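Local coordinates for protein oxidase (Sinorhizobium meliloti, PDB 4FFU) that is of uncertain function, belonging to the MaoC-like family of probable hot dog fold proteins and only tentatively credited with monoamine oxidase activity, at residues Q79-F88 against Y108-I119; R138-C148 against A160-R169. All coordinates share one frame; numbering follows the deposited sequence. Where two conformers were deposited one is given.

Contact 1: Q79-F88 against Y108-I119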
loop_
_atom_site.group_PDB
_atom_site.type_symbol
_atom_site.label_atom_id
_atom_site.label_comp_id
_atom_site.label_asym_id
_atom_site.label_seq_id
_atom_site.Cartn_x
_atom_site.Cartn_y
_atom_site.Cartn_z
ATOM N N GLN I 79 -20.738 -13.410 -6.233
ATOM C CA GLN I 79 -19.347 -13.040 -6.023
ATOM C C GLN I 79 -19.182 -11.607 -5.547
ATOM O O GLN I 79 -20.122 -10.799 -5.588
ATOM C CB GLN I 79 -18.512 -13.282 -7.274
ATOM C CG GLN I 79 -18.978 -12.505 -8.476
ATOM C CD GLN I 79 -18.135 -12.830 -9.685
ATOM O OE1 GLN I 79 -16.900 -12.843 -9.615
ATOM N NE2 GLN I 79 -18.785 -13.062 -10.800
ATOM N N ARG I 80 -17.992 -11.316 -5.032
ATOM C CA ARG I 80 -17.707 -9.969 -4.542
ATOM C C ARG I 80 -17.773 -8.974 -5.697
ATOM O O ARG I 80 -17.431 -9.316 -6.830
ATOM C CB ARG I 80 -16.324 -9.915 -3.898
ATOM C CG ARG I 80 -16.246 -10.609 -2.532
ATOM C CD ARG I 80 -14.782 -10.784 -2.160
ATOM N NE ARG I 80 -14.212 -11.923 -2.874
ATOM C CZ ARG I 80 -12.922 -12.247 -2.865
ATOM N NH1 ARG I 80 -12.037 -11.467 -2.218
ATOM N NH2 ARG I 80 -12.518 -13.363 -3.509
ATOM N N ILE I 81 -18.224 -7.756 -5.411
ATOM C CA ILE I 81 -18.318 -6.720 -6.440
ATOM C C ILE I 81 -17.473 -5.510 -6.051
ATOM O O ILE I 81 -17.372 -5.163 -4.875
ATOM C CB ILE I 81 -19.785 -6.304 -6.748
ATOM C CG1 ILE I 81 -20.434 -5.615 -5.551
ATOM C CG2 ILE I 81 -20.602 -7.525 -7.210
ATOM C CD1 ILE I 81 -21.817 -5.007 -5.791
ATOM N N ALA I 82 -16.852 -4.895 -7.044
ATOM C CA ALA I 82 -15.954 -3.744 -6.803
ATOM C C ALA I 82 -16.741 -2.565 -6.307
ATOM O O ALA I 82 -17.889 -2.369 -6.702
ATOM C CB ALA I 82 -15.236 -3.380 -8.107
ATOM N N HIS I 83 -16.130 -1.765 -5.430
ATOM C CA HIS I 83 -16.744 -0.505 -4.990
ATOM C C HIS I 83 -16.971 0.401 -6.202
ATOM O O HIS I 83 -16.099 0.491 -7.067
ATOM C CB HIS I 83 -15.756 0.262 -4.108
ATOM C CG HIS I 83 -15.281 -0.461 -2.893
ATOM N ND1 HIS I 83 -14.339 -1.466 -2.935
ATOM C CD2 HIS I 83 -15.506 -0.210 -1.575
ATOM C CE1 HIS I 83 -14.050 -1.849 -1.706
ATOM N NE2 HIS I 83 -14.740 -1.102 -0.860
ATOM N N GLY I 84 -18.110 1.087 -6.242
ATOM C CA GLY I 84 -18.366 2.087 -7.276
ATOM C C GLY I 84 -17.264 3.142 -7.396
ATOM O O GLY I 84 -16.861 3.523 -8.502
ATOM N N THR I 85 -16.775 3.601 -6.247
ATOM C CA THR I 85 -15.731 4.618 -6.243
ATOM C C THR I 85 -14.404 4.081 -6.792
ATOM O O THR I 85 -13.604 4.877 -7.262
ATOM C CB THR I 85 -15.488 5.220 -4.832
ATOM O OG1 THR I 85 -15.317 4.165 -3.883
ATOM C CG2 THR I 85 -16.653 6.146 -4.397
HETATM N N MSE I 86 -14.175 2.769 -6.725
HETATM C CA MSE I 86 -12.943 2.164 -7.316
HETATM C C MSE I 86 -13.029 2.152 -8.835
HETATM O O MSE I 86 -12.070 2.501 -9.546
HETATM C CB MSE I 86 -12.744 0.695 -6.882
HETATM C CG MSE I 86 -11.337 0.262 -7.287
HETATM SE SE MSE I 86 -11.343 -1.711 -7.456
HETATM C CE MSE I 86 -12.397 -2.241 -5.879
ATOM N N ILE I 87 -14.182 1.754 -9.356
ATOM C CA ILE I 87 -14.311 1.706 -10.831
ATOM C C ILE I 87 -14.201 3.122 -11.386
ATOM O O ILE I 87 -13.578 3.360 -12.410
ATOM C CB ILE I 87 -15.581 0.957 -11.239
ATOM C CG1 ILE I 87 -15.516 -0.472 -10.643
ATOM C CG2 ILE I 87 -15.719 0.853 -12.755
ATOM C CD1 ILE I 87 -14.200 -1.227 -10.918
ATOM N N PHE I 88 -14.766 4.068 -10.661
ATOM C CA PHE I 88 -14.646 5.478 -11.028
ATOM C C PHE I 88 -13.197 5.969 -10.965
ATOM O O PHE I 88 -12.710 6.529 -11.943
ATOM C CB PHE I 88 -15.559 6.336 -10.154
ATOM C CG PHE I 88 -15.585 7.793 -10.548
ATOM C CD1 PHE I 88 -15.931 8.179 -11.838
ATOM C CD2 PHE I 88 -15.301 8.788 -9.597
ATOM C CE1 PHE I 88 -15.963 9.525 -12.220
ATOM C CE2 PHE I 88 -15.334 10.141 -9.970
ATOM C CZ PHE I 88 -15.657 10.507 -11.272
ATOM N N TYR I 108 -18.076 16.321 -12.425
ATOM C CA TYR I 108 -18.644 15.311 -13.325
ATOM C C TYR I 108 -20.161 15.378 -13.234
ATOM O O TYR I 108 -20.713 15.628 -12.151
ATOM C CB TYR I 108 -18.215 13.897 -12.931
ATOM C CG TYR I 108 -16.751 13.581 -13.181
ATOM C CD1 TYR I 108 -15.772 14.032 -12.309
ATOM C CD2 TYR I 108 -16.365 12.803 -14.288
ATOM C CE1 TYR I 108 -14.424 13.756 -12.534
ATOM C CE2 TYR I 108 -15.030 12.510 -14.513
ATOM C CZ TYR I 108 -14.072 12.984 -13.633
ATOM O OH TYR I 108 -12.743 12.719 -13.853
ATOM N N ASP I 109 -20.817 15.150 -14.363
ATOM C CA ASP I 109 -22.273 14.993 -14.402
ATOM C C ASP I 109 -22.614 13.557 -14.767
ATOM O O ASP I 109 -21.819 12.872 -15.432
ATOM C CB ASP I 109 -22.887 15.933 -15.450
ATOM C CG ASP I 109 -23.076 17.354 -14.952
ATOM O OD1 ASP I 109 -22.999 17.632 -13.735
ATOM O OD2 ASP I 109 -23.340 18.219 -15.817
ATOM N N ARG I 110 -23.784 13.097 -14.322
ATOM C CA ARG I 110 -24.347 11.814 -14.774
ATOM C C ARG I 110 -23.398 10.629 -14.620
ATOM O O ARG I 110 -23.207 9.843 -15.541
ATOM C CB ARG I 110 -24.867 11.927 -16.223
ATOM C CG ARG I 110 -26.192 12.658 -16.271
ATOM C CD ARG I 110 -26.589 13.110 -17.677
ATOM N NE ARG I 110 -26.901 14.535 -17.568
ATOM C CZ ARG I 110 -26.015 15.507 -17.793
ATOM N NH1 ARG I 110 -26.359 16.780 -17.630
ATOM N NH2 ARG I 110 -24.783 15.207 -18.202
ATOM N N LEU I 111 -22.768 10.530 -13.447
ATOM C CA LEU I 111 -21.971 9.345 -13.115
ATOM C C LEU I 111 -22.959 8.181 -12.898
ATOM O O LEU I 111 -23.840 8.270 -12.030
ATOM C CB LEU I 111 -21.134 9.608 -11.838
ATOM C CG LEU I 111 -20.413 8.412 -11.192
ATOM C CD1 LEU I 111 -19.635 7.573 -12.200
ATOM C CD2 LEU I 111 -19.516 8.876 -10.026
ATOM N N ARG I 112 -22.811 7.109 -13.674
ATOM C CA ARG I 112 -23.731 5.988 -13.623
ATOM C C ARG I 112 -22.976 4.683 -13.464
ATOM O O ARG I 112 -21.982 4.429 -14.167
ATOM C CB ARG I 112 -24.599 5.927 -14.909
ATOM C CG ARG I 112 -25.446 7.189 -15.150
ATOM C CD ARG I 112 -26.574 7.302 -14.130
ATOM N NE ARG I 112 -27.392 8.509 -14.292
ATOM C CZ ARG I 112 -27.250 9.644 -13.605
ATOM N NH1 ARG I 112 -26.295 9.785 -12.688
ATOM N NH2 ARG I 112 -28.090 10.659 -13.843
ATOM N N PHE I 113 -23.452 3.853 -12.540
ATOM C CA PHE I 113 -22.909 2.510 -12.341
ATOM C C PHE I 113 -23.718 1.556 -13.188
ATOM O O PHE I 113 -24.810 1.149 -12.820
ATOM C CB PHE I 113 -22.974 2.125 -10.867
ATOM C CG PHE I 113 -22.229 3.077 -9.999
ATOM C CD1 PHE I 113 -20.869 3.350 -10.252
ATOM C CD2 PHE I 113 -22.874 3.750 -8.966
ATOM C CE1 PHE I 113 -20.168 4.264 -9.464
ATOM C CE2 PHE I 113 -22.165 4.652 -8.172
ATOM C CZ PHE I 113 -20.822 4.906 -8.416
ATOM N N VAL I 114 -23.181 1.240 -14.350
ATOM C CA VAL I 114 -23.961 0.543 -15.385
ATOM C C VAL I 114 -23.979 -0.979 -15.208
ATOM O O VAL I 114 -25.033 -1.623 -15.388
ATOM C CB VAL I 114 -23.491 0.932 -16.800
ATOM C CG1 VAL I 114 -24.399 0.291 -17.872
ATOM C CG2 VAL I 114 -23.511 2.447 -16.944
ATOM N N ARG I 115 -22.827 -1.551 -14.851
ATOM C CA ARG I 115 -22.704 -2.993 -14.604
ATOM C C ARG I 115 -21.725 -3.242 -13.465
ATOM O O ARG I 115 -20.753 -2.465 -13.295
ATOM C CB ARG I 115 -22.195 -3.738 -15.859
ATOM C CG ARG I 115 -23.123 -3.708 -17.062
ATOM C CD ARG I 115 -22.528 -4.482 -18.236
ATOM N NE ARG I 115 -23.535 -4.729 -19.272
ATOM C CZ ARG I 115 -24.000 -3.814 -20.107
ATOM N NH1 ARG I 115 -23.541 -2.559 -20.090
ATOM N NH2 ARG I 115 -24.924 -4.176 -20.999
ATOM N N PRO I 116 -21.922 -4.334 -12.695
ATOM C CA PRO I 116 -20.902 -4.595 -11.675
ATOM C C PRO I 116 -19.579 -5.035 -12.292
ATOM O O PRO I 116 -19.574 -5.566 -13.420
ATOM C CB PRO I 116 -21.500 -5.762 -10.851
ATOM C CG PRO I 116 -22.524 -6.384 -11.758
ATOM C CD PRO I 116 -23.051 -5.290 -12.624
ATOM N N VAL I 117 -18.478 -4.807 -11.561
ATOM C CA VAL I 117 -17.149 -5.273 -11.958
ATOM C C VAL I 117 -16.682 -6.301 -10.932
ATOM O O VAL I 117 -16.791 -6.084 -9.710
ATOM C CB VAL I 117 -16.139 -4.093 -12.050
ATOM C CG1 VAL I 117 -14.708 -4.573 -12.338
ATOM C CG2 VAL I 117 -16.608 -3.100 -13.116
ATOM N N HIS I 118 -16.159 -7.415 -11.433
ATOM C CA HIS I 118 -15.735 -8.511 -10.589
ATOM C C HIS I 118 -14.248 -8.675 -10.647
ATOM O O HIS I 118 -13.613 -8.196 -11.577
ATOM C CB HIS I 118 -16.385 -9.810 -11.083
ATOM C CG HIS I 118 -17.872 -9.731 -11.110
ATOM N ND1 HIS I 118 -18.609 -9.921 -12.262
ATOM C CD2 HIS I 118 -18.759 -9.439 -10.133
ATOM C CE1 HIS I 118 -19.893 -9.759 -11.985
ATOM N NE2 HIS I 118 -20.012 -9.477 -10.700
ATOM N N ILE I 119 -13.711 -9.371 -9.656
ATOM C CA ILE I 119 -12.282 -9.736 -9.655
ATOM C C ILE I 119 -11.963 -10.467 -10.947
ATOM O O ILE I 119 -12.682 -11.410 -11.328
ATOM C CB ILE I 119 -11.936 -10.604 -8.430
ATOM C CG1 ILE I 119 -12.056 -9.758 -7.132
ATOM C CG2 ILE I 119 -10.556 -11.258 -8.589
ATOM C CD1 ILE I 119 -12.035 -10.588 -5.845
HETATM O O HOH W 1 -15.388 -10.843 -7.778
HETATM O O HOH W 2 -14.356 -13.291 -10.390
HETATM O O HOH W 3 -18.930 -2.944 -9.311
#

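Contact 2: R138-C148 against A160-R169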
loop_
_atom_site.group_PDB
_atom_site.type_symbol
_atom_site.label_atom_id
_atom_site.label_comp_id
_atom_site.label_asym_id
_atom_site.label_seq_id
_atom_site.Cartn_x
_atom_site.Cartn_y
_atom_site.Cartn_z
ATOM N N ARG I 138 -16.264 33.025 -16.855
ATOM C CA ARG I 138 -14.922 33.419 -17.317
ATOM C C ARG I 138 -14.856 33.572 -18.838
ATOM O O ARG I 138 -14.928 32.573 -19.566
ATOM C CB ARG I 138 -13.864 32.413 -16.836
ATOM C CG ARG I 138 -13.517 32.510 -15.355
ATOM C CD ARG I 138 -13.458 31.136 -14.697
ATOM N NE ARG I 138 -14.713 30.394 -14.871
ATOM C CZ ARG I 138 -15.164 29.441 -14.054
ATOM N NH1 ARG I 138 -16.317 28.841 -14.321
ATOM N NH2 ARG I 138 -14.478 29.091 -12.969
ATOM N N PRO I 139 -14.712 34.822 -19.325
ATOM C CA PRO I 139 -14.649 35.080 -20.770
ATOM C C PRO I 139 -13.369 34.569 -21.430
ATOM O O PRO I 139 -13.345 34.389 -22.657
ATOM C CB PRO I 139 -14.721 36.614 -20.858
ATOM C CG PRO I 139 -15.324 37.042 -19.558
ATOM C CD PRO I 139 -14.755 36.081 -18.560
ATOM N N GLY I 140 -12.326 34.335 -20.628
ATOM C CA GLY I 140 -11.057 33.813 -21.125
ATOM C C GLY I 140 -10.982 32.291 -21.115
ATOM O O GLY I 140 -9.918 31.710 -21.377
ATOM N N ALA I 141 -12.108 31.644 -20.813
ATOM C CA ALA I 141 -12.167 30.181 -20.761
ATOM C C ALA I 141 -13.418 29.674 -21.460
ATOM O O ALA I 141 -14.358 30.435 -21.687
ATOM C CB ALA I 141 -12.134 29.681 -19.314
ATOM N N GLY I 142 -13.409 28.384 -21.792
ATOM C CA GLY I 142 -14.608 27.696 -22.275
ATOM C C GLY I 142 -14.804 26.408 -21.500
ATOM O O GLY I 142 -13.898 25.959 -20.822
ATOM N N ARG I 143 -15.996 25.826 -21.620
ATOM C CA ARG I 143 -16.343 24.553 -20.990
ATOM C C ARG I 143 -16.298 23.419 -22.017
ATOM O O ARG I 143 -16.900 23.527 -23.104
ATOM C CB ARG I 143 -17.741 24.659 -20.350
ATOM C CG ARG I 143 -18.259 23.388 -19.680
ATOM C CD ARG I 143 -19.691 23.547 -19.181
ATOM N NE ARG I 143 -20.563 22.446 -19.605
ATOM C CZ ARG I 143 -21.358 21.763 -18.786
ATOM N NH1 ARG I 143 -21.415 22.083 -17.499
ATOM N NH2 ARG I 143 -22.113 20.774 -19.250
ATOM N N VAL I 144 -15.587 22.343 -21.688
ATOM C CA VAL I 144 -15.548 21.157 -22.556
ATOM C C VAL I 144 -16.054 19.953 -21.753
ATOM O O VAL I 144 -15.593 19.713 -20.639
ATOM C CB VAL I 144 -14.120 20.873 -23.072
ATOM C CG1 VAL I 144 -14.097 19.633 -23.959
ATOM C CG2 VAL I 144 -13.566 22.080 -23.826
ATOM N N VAL I 145 -17.016 19.219 -22.311
ATOM C CA VAL I 145 -17.465 17.974 -21.679
ATOM C C VAL I 145 -16.780 16.786 -22.357
ATOM O O VAL I 145 -16.910 16.592 -23.570
ATOM C CB VAL I 145 -18.981 17.803 -21.758
ATOM C CG1 VAL I 145 -19.396 16.429 -21.210
ATOM C CG2 VAL I 145 -19.687 18.954 -21.038
ATOM N N GLU I 146 -16.056 16.001 -21.565
ATOM C CA GLU I 146 -15.506 14.717 -22.014
ATOM C C GLU I 146 -16.348 13.560 -21.455
ATOM O O GLU I 146 -16.387 13.324 -20.239
ATOM C CB GLU I 146 -14.066 14.561 -21.539
ATOM C CG GLU I 146 -13.113 15.592 -22.117
ATOM C CD GLU I 146 -11.658 15.216 -21.925
ATOM O OE1 GLU I 146 -11.291 14.695 -20.850
ATOM O OE2 GLU I 146 -10.876 15.466 -22.859
ATOM N N ARG I 147 -16.998 12.826 -22.347
ATOM C CA ARG I 147 -17.762 11.658 -21.960
ATOM C C ARG I 147 -16.782 10.526 -21.683
ATOM O O ARG I 147 -15.975 10.191 -22.562
ATOM C CB ARG I 147 -18.720 11.266 -23.081
ATOM C CG ARG I 147 -19.481 9.979 -22.791
ATOM C CD ARG I 147 -20.932 10.283 -22.475
ATOM N NE ARG I 147 -21.744 9.073 -22.281
ATOM C CZ ARG I 147 -22.393 8.783 -21.152
ATOM N NH1 ARG I 147 -22.325 9.613 -20.108
ATOM N NH2 ARG I 147 -23.126 7.669 -21.079
ATOM N N CYS I 148 -16.839 9.942 -20.481
ATOM C CA CYS I 148 -15.943 8.849 -20.124
ATOM C C CYS I 148 -16.770 7.579 -20.022
ATOM O O CYS I 148 -17.769 7.552 -19.318
ATOM C CB CYS I 148 -15.230 9.120 -18.796
ATOM S SG CYS I 148 -14.164 10.588 -18.870
ATOM N N ALA I 160 -20.207 5.109 -16.682
ATOM C CA ALA I 160 -20.155 6.258 -17.577
ATOM C C ALA I 160 -20.243 7.512 -16.745
ATOM O O ALA I 160 -20.824 7.493 -15.670
ATOM C CB ALA I 160 -21.314 6.208 -18.568
ATOM N N ALA I 161 -19.651 8.593 -17.239
ATOM C CA ALA I 161 -19.717 9.887 -16.561
ATOM C C ALA I 161 -19.324 10.960 -17.552
ATOM O O ALA I 161 -18.502 10.706 -18.427
ATOM C CB ALA I 161 -18.762 9.924 -15.383
ATOM N N ASP I 162 -19.870 12.161 -17.375
ATOM C CA ASP I 162 -19.488 13.325 -18.177
ATOM C C ASP I 162 -18.540 14.217 -17.400
ATOM O O ASP I 162 -18.929 14.819 -16.390
ATOM C CB ASP I 162 -20.733 14.126 -18.577
ATOM C CG ASP I 162 -21.645 13.362 -19.520
ATOM O OD1 ASP I 162 -21.163 12.435 -20.197
ATOM O OD2 ASP I 162 -22.863 13.679 -19.547
ATOM N N HIS I 163 -17.286 14.283 -17.838
ATOM C CA HIS I 163 -16.269 15.073 -17.144
ATOM C C HIS I 163 -16.301 16.502 -17.679
ATOM O O HIS I 163 -16.181 16.732 -18.894
ATOM C CB HIS I 163 -14.897 14.439 -17.358
ATOM C CG HIS I 163 -13.808 15.050 -16.540
ATOM N ND1 HIS I 163 -12.476 14.828 -16.809
ATOM C CD2 HIS I 163 -13.848 15.840 -15.440
ATOM C CE1 HIS I 163 -11.738 15.464 -15.912
ATOM N NE2 HIS I 163 -12.548 16.084 -15.071
ATOM N N ILE I 164 -16.492 17.453 -16.771
ATOM C CA ILE I 164 -16.558 18.848 -17.131
ATOM C C ILE I 164 -15.209 19.516 -16.897
ATOM O O ILE I 164 -14.703 19.574 -15.761
ATOM C CB ILE I 164 -17.634 19.622 -16.322
ATOM C CG1 ILE I 164 -19.008 18.969 -16.481
ATOM C CG2 ILE I 164 -17.673 21.073 -16.783
ATOM C CD1 ILE I 164 -19.975 19.374 -15.389
ATOM N N LEU I 165 -14.656 20.050 -17.976
ATOM C CA LEU I 165 -13.388 20.759 -17.942
ATOM C C LEU I 165 -13.589 22.239 -18.213
ATOM O O LEU I 165 -14.399 22.625 -19.069
ATOM C CB LEU I 165 -12.462 20.203 -19.041
ATOM C CG LEU I 165 -12.076 18.739 -18.982
ATOM C CD1 LEU I 165 -11.192 18.412 -20.186
ATOM C CD2 LEU I 165 -11.354 18.473 -17.650
ATOM N N ILE I 166 -12.871 23.078 -17.470
ATOM C CA ILE I 166 -12.819 24.508 -17.778
ATOM C C ILE I 166 -11.468 24.727 -18.457
ATOM O O ILE I 166 -10.408 24.533 -17.827
ATOM C CB ILE I 166 -12.952 25.380 -16.513
ATOM C CG1 ILE I 166 -14.329 25.171 -15.870
ATOM C CG2 ILE I 166 -12.727 26.869 -16.831
ATOM C CD1 ILE I 166 -14.520 25.968 -14.597
ATOM N N VAL I 167 -11.506 25.089 -19.738
ATOM C CA VAL I 167 -10.305 25.112 -20.572
ATOM C C VAL I 167 -9.985 26.552 -20.995
ATOM O O VAL I 167 -10.842 27.250 -21.522
ATOM C CB VAL I 167 -10.448 24.216 -21.824
ATOM C CG1 VAL I 167 -9.117 24.142 -22.574
ATOM C CG2 VAL I 167 -10.928 22.813 -21.432
ATOM N N GLU I 168 -8.751 26.984 -20.722
ATOM C CA GLU I 168 -8.258 28.296 -21.167
ATOM C C GLU I 168 -8.392 28.478 -22.672
ATOM O O GLU I 168 -8.122 27.555 -23.446
ATOM C CB GLU I 168 -6.785 28.467 -20.794
ATOM C CG GLU I 168 -6.527 28.661 -19.309
ATOM C CD GLU I 168 -5.042 28.754 -18.987
ATOM O OE1 GLU I 168 -4.261 29.201 -19.865
ATOM O OE2 GLU I 168 -4.654 28.387 -17.851
ATOM N N ARG I 169 -8.802 29.676 -23.082
ATOM C CA ARG I 169 -8.827 30.021 -24.504
ATOM C C ARG I 169 -7.405 30.315 -24.961
ATOM O O ARG I 169 -6.570 30.751 -24.146
ATOM C CB ARG I 169 -9.717 31.234 -24.750
ATOM C CG ARG I 169 -11.190 30.956 -24.517
ATOM C CD ARG I 169 -12.039 32.144 -24.927
ATOM N NE ARG I 169 -13.445 31.896 -24.630
ATOM C CZ ARG I 169 -14.311 31.353 -25.478
ATOM N NH1 ARG I 169 -13.931 31.008 -26.701
ATOM N NH2 ARG I 169 -15.563 31.164 -25.098
HETATM O O HOH W 4 -16.264 32.143 -21.995
HETATM O O HOH W 5 -11.963 13.233 -19.014
#

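Contact 1: Q79-F88 against Y108-I119
Phe88 drives its ring edge into the face of Tyr108, a T-shaped pair that joins helix 84-93 to strand 103-113, in the helix-on-antiparallel-sheet packing expected of a MaoC-like, hot dog type fold. The ring centroids of Phe88 and Tyr108 are 4.8 Å apart with planes at 79°, and Phe88 CZ stands over the middle of the tyrosine ring. The phenylalanine reaches strandward because its CG is anti to the backbone N (chi1 -175°). One of its faces takes Leu111 CD2, 4.0 Å from the Phe88 centroid and almost on the ring normal. Tyr108 also stacks with His163. With an alanine in place of Tyr108, the edge of Phe88 would probably face a gap and His163 would lose the ring it stacks on.

At the start of the helix, Phe113 CE1 lies 3.6 Å from Gly84 CA, where a CB would strike the ring. Beyond it, Ile87 and Val117 meet tip to tip, Ile87 CD1 being 3.6 Å from Val117 CB. Ala82 N donates a 2.9 Å hydrogen bond to Val117 O. Further out, the Gln79 amide lies flat on the His118 imidazole, planes 3° apart, with Gln79 CD 3.4 Å from His118 CG. Ile119 CD1 lies over one face of the Arg80 guanidinium, whose NH1 is salt-bridged to Glu49. Gln79 OE1 accepts from two waters, one of which also donates to Ile119 O at 2.7 Å.

Contact 2: R138-C148 against A160-R169
Arg147 and Asp162 form the salt bridge of this antiparallel beta hairpin, with Arg147 NH1 3.1 Å from Asp162 OD1. The aspartate oxygen lies near the guanidinium plane, but the donor comes from above the carboxylate, 43° out of its plane. Arg147 gets there by bending at chi2 (107°), which folds its chain across the neighbouring strand and brings NH2 to Ala160 CB at 3.4 Å.

On the other face of the sheet, Leu165 CD1 packs 3.7 Å from Glu146 CD, and a water between Glu146 OE1 and His163 ND1 is modelled improbably close to the carboxylate. Val144 CG2 touches Val167 CG2 at 3.6 Å. Ile166 CD1 sits over one face of the Arg138 guanidinium, 3.4 Å from NH1. Paired hydrogen bonds between strands 141-148 and 160-168 set this register, from Gly142 with Val167 to Cys148 with Ala161. The type I turn from Arg138 to Ala141 leads into strand 141-148 at the open end of the hairpin: there Arg169 N donates to Gly140 O at 2.9 Å, and Arg169 NE adds a weak bond to Pro139 O.

A second shell holds the polar ends. Arg110 takes Asp162 OD2, Ser105 bonds His163 NE2, Asp135 pairs with Arg138 NE and Asp134 with Arg169 NH2. With a cation on each of its oxygens, the Asp162 carboxylate is probably stabilised as the anion.

Contact 1 closes before contact 2 opens along the chain, and their centres stand 23 Å apart on opposite sides of the chain's centre. One sheet serves both: strand 103-113, which takes the helix side chains in contact 1, is the neighbour of strand 157-168, the second arm of the hairpin in contact 2. They meet where Asp109 N probably hydrogen-bonds Asp162 O, with Asp109 OD2 packing against Ile164 CD1. Strand 103-113 is outermost within the chain, yet Tyr108, Leu111 and Arg112 pair antiparallel with a strand of the second subunit. The sheet therefore continues from the hairpin, through the helix-bearing strand, into the partner molecule.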